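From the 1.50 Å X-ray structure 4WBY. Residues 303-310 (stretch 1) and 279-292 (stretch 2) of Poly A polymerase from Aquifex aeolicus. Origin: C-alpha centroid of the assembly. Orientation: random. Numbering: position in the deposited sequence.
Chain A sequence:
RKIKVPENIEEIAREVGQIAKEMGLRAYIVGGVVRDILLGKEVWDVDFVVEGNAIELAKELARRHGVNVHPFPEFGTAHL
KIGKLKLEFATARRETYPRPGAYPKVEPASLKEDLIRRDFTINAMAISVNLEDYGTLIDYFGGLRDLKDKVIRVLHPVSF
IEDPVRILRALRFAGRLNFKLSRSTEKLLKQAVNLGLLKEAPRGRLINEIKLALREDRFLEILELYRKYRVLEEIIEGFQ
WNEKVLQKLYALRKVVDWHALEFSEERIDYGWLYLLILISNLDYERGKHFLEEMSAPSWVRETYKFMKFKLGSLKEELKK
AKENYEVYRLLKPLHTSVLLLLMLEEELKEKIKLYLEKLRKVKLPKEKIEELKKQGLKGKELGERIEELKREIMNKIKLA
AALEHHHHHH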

# COMPACT_ATOMS: atom_id res chain seq x y z
N THR A 303 -17.03 10.70 -1.88
CA THR A 303 -16.37 11.61 -2.81
C THR A 303 -16.58 11.17 -4.25
O THR A 303 -16.78 12.00 -5.13
CB THR A 303 -14.87 11.74 -2.49
OG1 THR A 303 -14.74 12.52 -1.29
CG2 THR A 303 -14.12 12.46 -3.61
N TYR A 304 -16.58 9.86 -4.51
CA TYR A 304 -16.88 9.38 -5.86
C TYR A 304 -18.30 9.75 -6.31
O TYR A 304 -18.49 10.24 -7.43
CB TYR A 304 -16.67 7.87 -5.96
CG TYR A 304 -16.98 7.34 -7.34
CD1 TYR A 304 -16.12 7.57 -8.41
CD2 TYR A 304 -18.16 6.64 -7.58
CE1 TYR A 304 -16.43 7.11 -9.68
CE2 TYR A 304 -18.47 6.18 -8.84
CZ TYR A 304 -17.60 6.41 -9.88
OH TYR A 304 -17.94 5.94 -11.14
N LYS A 305 -19.29 9.54 -5.45
CA LYS A 305 -20.66 9.89 -5.79
C LYS A 305 -20.75 11.38 -6.07
O LYS A 305 -21.40 11.82 -7.04
CB LYS A 305 -21.62 9.48 -4.67
CG LYS A 305 -23.10 9.74 -4.97
CD LYS A 305 -23.95 9.28 -3.80
CE LYS A 305 -25.43 9.36 -4.09
NZ LYS A 305 -26.21 8.85 -2.92
N PHE A 306 -20.07 12.17 -5.25
CA PHE A 306 -20.04 13.62 -5.40
C PHE A 306 -19.38 14.01 -6.72
O PHE A 306 -19.88 14.88 -7.44
CB PHE A 306 -19.31 14.27 -4.22
CG PHE A 306 -19.50 15.76 -4.14
CD1 PHE A 306 -18.68 16.63 -4.85
CD2 PHE A 306 -20.52 16.29 -3.38
CE1 PHE A 306 -18.88 18.00 -4.79
CE2 PHE A 306 -20.72 17.67 -3.30
CZ PHE A 306 -19.90 18.53 -4.01
N MET A 307 -18.27 13.37 -7.03
CA MET A 307 -17.54 13.58 -8.27
C MET A 307 -18.48 13.38 -9.46
O MET A 307 -18.48 14.18 -10.40
CB MET A 307 -16.31 12.64 -8.35
CG MET A 307 -15.32 13.00 -9.45
SD MET A 307 -13.85 11.96 -9.51
CE MET A 307 -14.55 10.44 -10.15
N LYS A 308 -19.28 12.32 -9.42
CA LYS A 308 -20.12 11.99 -10.57
C LYS A 308 -21.36 12.89 -10.68
O LYS A 308 -21.68 13.36 -11.78
CB LYS A 308 -20.54 10.52 -10.53
CG LYS A 308 -19.37 9.54 -10.53
CD LYS A 308 -18.44 9.74 -11.71
CE LYS A 308 -19.09 9.26 -12.99
NZ LYS A 308 -18.13 9.27 -14.12
N PHE A 309 -22.04 13.14 -9.57
CA PHE A 309 -23.32 13.85 -9.59
C PHE A 309 -23.25 15.36 -9.39
O PHE A 309 -24.00 16.12 -10.01
CB PHE A 309 -24.24 13.27 -8.52
CG PHE A 309 -24.87 11.97 -8.89
CD1 PHE A 309 -24.20 10.78 -8.68
CD2 PHE A 309 -26.13 11.95 -9.46
CE1 PHE A 309 -24.79 9.57 -9.03
CE2 PHE A 309 -26.72 10.76 -9.82
CZ PHE A 309 -26.05 9.56 -9.60
N LYS A 310 -22.38 15.80 -8.49
CA LYS A 310 -22.46 17.15 -7.97
C LYS A 310 -21.29 18.04 -8.34
O LYS A 310 -21.40 19.26 -8.31
CB LYS A 310 -22.61 17.12 -6.44
CG LYS A 310 -23.81 16.32 -5.96
CD LYS A 310 -24.07 16.53 -4.48
CE LYS A 310 -25.35 15.83 -4.05
NZ LYS A 310 -26.52 16.28 -4.84
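Stretch 2 (279-292) ISNLDYERGKHFLE

Tyr304 is the centre of the contact. Its CB lies 3.4 Å from Leu291 CD1, and its CE1 is 3.9 Å from Ile279 CD1. Its OH comes within 3.3 Å of Gly287 CA. Gly287 has no side chain, and a CB there would clash with this hydroxyl. The ring of Tyr304 meets that of Tyr284 rim to rim, with CE2 of Tyr304 3.6 Å from CD1 of Tyr284.

Stretch 2 begins with a type I turn, Ile279 to Leu282, and is helical from Tyr284 to Glu292 and beyond. This helix runs nearly antiparallel to helix 303-309, at 169°, with the axes 10.5 Å apart at closest approach. Tyr304 CA lies nearest Lys288 CA (7.6 Å), and Lys308 CA nearest Tyr284 CA (6.7 Å).

Tyr284 is a knob in a hole formed by Tyr304, Lys305, Lys308 and Phe309. Phe309 turns its edge to the Tyr284 face, with CE1 of Phe309 3.6 Å from CE2 of Tyr284. Met307 CE packs on Ser280 CB at 3.6 Å.

The polar edge lies at the turn. Lys308 NZ donates hydrogen bonds to Ser280 O (3.0 Å) and Leu282 O (3.1 Å). Water 1 adds a further link: it accepts from Tyr304 OH (2.6 Å) and Lys308 NZ (2.8 Å) and donates to Ile279 O (2.6 Å) and Leu282 O (2.5 Å).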

# COMPACT_ATOMS: atom_id res chain seq x y z
N ILE A 279 -10.74 5.89 -12.33
CA ILE A 279 -12.03 5.30 -12.69
C ILE A 279 -13.07 6.36 -13.02
O ILE A 279 -14.25 6.08 -13.11
CB ILE A 279 -12.56 4.39 -11.56
CG1 ILE A 279 -12.86 5.20 -10.29
CG2 ILE A 279 -11.57 3.25 -11.28
CD1 ILE A 279 -13.65 4.45 -9.24
N SER A 280 -12.60 7.59 -13.22
CA SER A 280 -13.50 8.73 -13.38
C SER A 280 -14.27 8.71 -14.70
O SER A 280 -15.20 9.48 -14.86
CB SER A 280 -12.71 10.04 -13.25
OG SER A 280 -11.78 10.19 -14.31
N ASN A 281 -13.90 7.84 -15.64
CA ASN A 281 -14.66 7.77 -16.89
C ASN A 281 -15.60 6.57 -16.96
O ASN A 281 -16.35 6.41 -17.92
CB ASN A 281 -13.72 7.76 -18.09
CG ASN A 281 -13.12 9.12 -18.35
OD1 ASN A 281 -13.76 10.15 -18.13
ND2 ASN A 281 -11.88 9.14 -18.82
N LEU A 282 -15.55 5.71 -15.94
CA LEU A 282 -16.52 4.63 -15.80
C LEU A 282 -17.91 5.19 -15.54
O LEU A 282 -18.05 6.26 -14.94
CB LEU A 282 -16.15 3.70 -14.65
CG LEU A 282 -14.90 2.83 -14.70
CD1 LEU A 282 -14.88 1.96 -13.46
CD2 LEU A 282 -14.86 1.98 -15.95
N ASP A 283 -18.93 4.44 -15.95
CA ASP A 283 -20.31 4.72 -15.54
C ASP A 283 -20.39 4.66 -14.03
O ASP A 283 -19.66 3.89 -13.40
CB ASP A 283 -21.28 3.73 -16.17
CG ASP A 283 -21.37 3.86 -17.67
OD1 ASP A 283 -21.36 5.00 -18.18
OD2 ASP A 283 -21.44 2.82 -18.36
N TYR A 284 -21.27 5.45 -13.44
CA TYR A 284 -21.35 5.57 -11.99
C TYR A 284 -21.59 4.22 -11.30
O TYR A 284 -20.94 3.92 -10.30
CB TYR A 284 -22.46 6.55 -11.61
CG TYR A 284 -22.85 6.49 -10.15
CD1 TYR A 284 -21.97 6.89 -9.15
CD2 TYR A 284 -24.11 6.05 -9.78
CE1 TYR A 284 -22.34 6.84 -7.82
CE2 TYR A 284 -24.49 5.99 -8.45
CZ TYR A 284 -23.60 6.38 -7.48
OH TYR A 284 -23.99 6.32 -6.16
N GLU A 285 -22.50 3.42 -11.83
CA GLU A 285 -22.82 2.13 -11.22
C GLU A 285 -21.61 1.20 -11.13
O GLU A 285 -21.40 0.56 -10.10
CB GLU A 285 -23.93 1.42 -12.00
CG GLU A 285 -25.32 1.92 -11.69
CD GLU A 285 -25.58 3.28 -12.30
OE1 GLU A 285 -24.81 3.69 -13.20
OE2 GLU A 285 -26.56 3.94 -11.89
N ARG A 286 -20.83 1.11 -12.20
CA ARG A 286 -19.67 0.22 -12.16
C ARG A 286 -18.57 0.79 -11.26
O ARG A 286 -17.90 0.04 -10.57
CB ARG A 286 -19.12 -0.06 -13.57
CG ARG A 286 -18.97 1.14 -14.47
CD ARG A 286 -18.48 0.72 -15.86
NE ARG A 286 -18.63 1.82 -16.82
CZ ARG A 286 -18.10 1.84 -18.04
NH1 ARG A 286 -17.38 0.82 -18.47
NH2 ARG A 286 -18.30 2.89 -18.82
N GLY A 287 -18.41 2.12 -11.25
CA GLY A 287 -17.46 2.74 -10.35
C GLY A 287 -17.83 2.51 -8.89
O GLY A 287 -16.98 2.19 -8.06
N LYS A 288 -19.12 2.69 -8.60
CA LYS A 288 -19.65 2.47 -7.26
C LYS A 288 -19.40 1.03 -6.81
O LYS A 288 -18.92 0.79 -5.70
CB LYS A 288 -21.15 2.79 -7.23
CG LYS A 288 -21.87 2.45 -5.93
CD LYS A 288 -23.35 2.87 -5.99
CE LYS A 288 -24.10 2.48 -4.73
NZ LYS A 288 -24.32 1.01 -4.62
N HIS A 289 -19.71 0.08 -7.70
CA HIS A 289 -19.51 -1.34 -7.41
C HIS A 289 -18.04 -1.68 -7.19
O HIS A 289 -17.71 -2.47 -6.30
CB HIS A 289 -20.08 -2.20 -8.55
CG HIS A 289 -19.85 -3.67 -8.35
ND1 HIS A 289 -20.63 -4.43 -7.50
CD2 HIS A 289 -18.93 -4.51 -8.88
CE1 HIS A 289 -20.20 -5.68 -7.52
NE2 HIS A 289 -19.17 -5.75 -8.35
N PHE A 290 -17.16 -1.10 -8.01
CA PHE A 290 -15.73 -1.36 -7.88
C PHE A 290 -15.22 -0.85 -6.53
O PHE A 290 -14.47 -1.54 -5.84
CB PHE A 290 -14.95 -0.71 -9.02
CG PHE A 290 -13.46 -0.89 -8.90
CD1 PHE A 290 -12.88 -2.15 -9.03
CD2 PHE A 290 -12.63 0.19 -8.66
CE1 PHE A 290 -11.51 -2.31 -8.92
CE2 PHE A 290 -11.25 0.03 -8.55
CZ PHE A 290 -10.70 -1.22 -8.67
N LEU A 291 -15.65 0.34 -6.13
CA LEU A 291 -15.20 0.86 -4.84
C LEU A 291 -15.73 0.01 -3.69
O LEU A 291 -15.04 -0.17 -2.69
CB LEU A 291 -15.61 2.33 -4.66
CG LEU A 291 -14.90 3.30 -5.62
CD1 LEU A 291 -15.48 4.70 -5.45
CD2 LEU A 291 -13.39 3.32 -5.41
N GLU A 292 -16.94 -0.52 -3.83
CA GLU A 292 -17.47 -1.42 -2.81
C GLU A 292 -16.67 -2.73 -2.78
O GLU A 292 -16.39 -3.28 -1.71
CB GLU A 292 -18.95 -1.68 -3.06
CG GLU A 292 -19.81 -0.45 -2.77
CD GLU A 292 -21.27 -0.63 -3.11
OE1 GLU A 292 -21.64 -1.66 -3.72
OE2 GLU A 292 -22.06 0.27 -2.77
O HOH W 1 -16.68 7.09 -13.05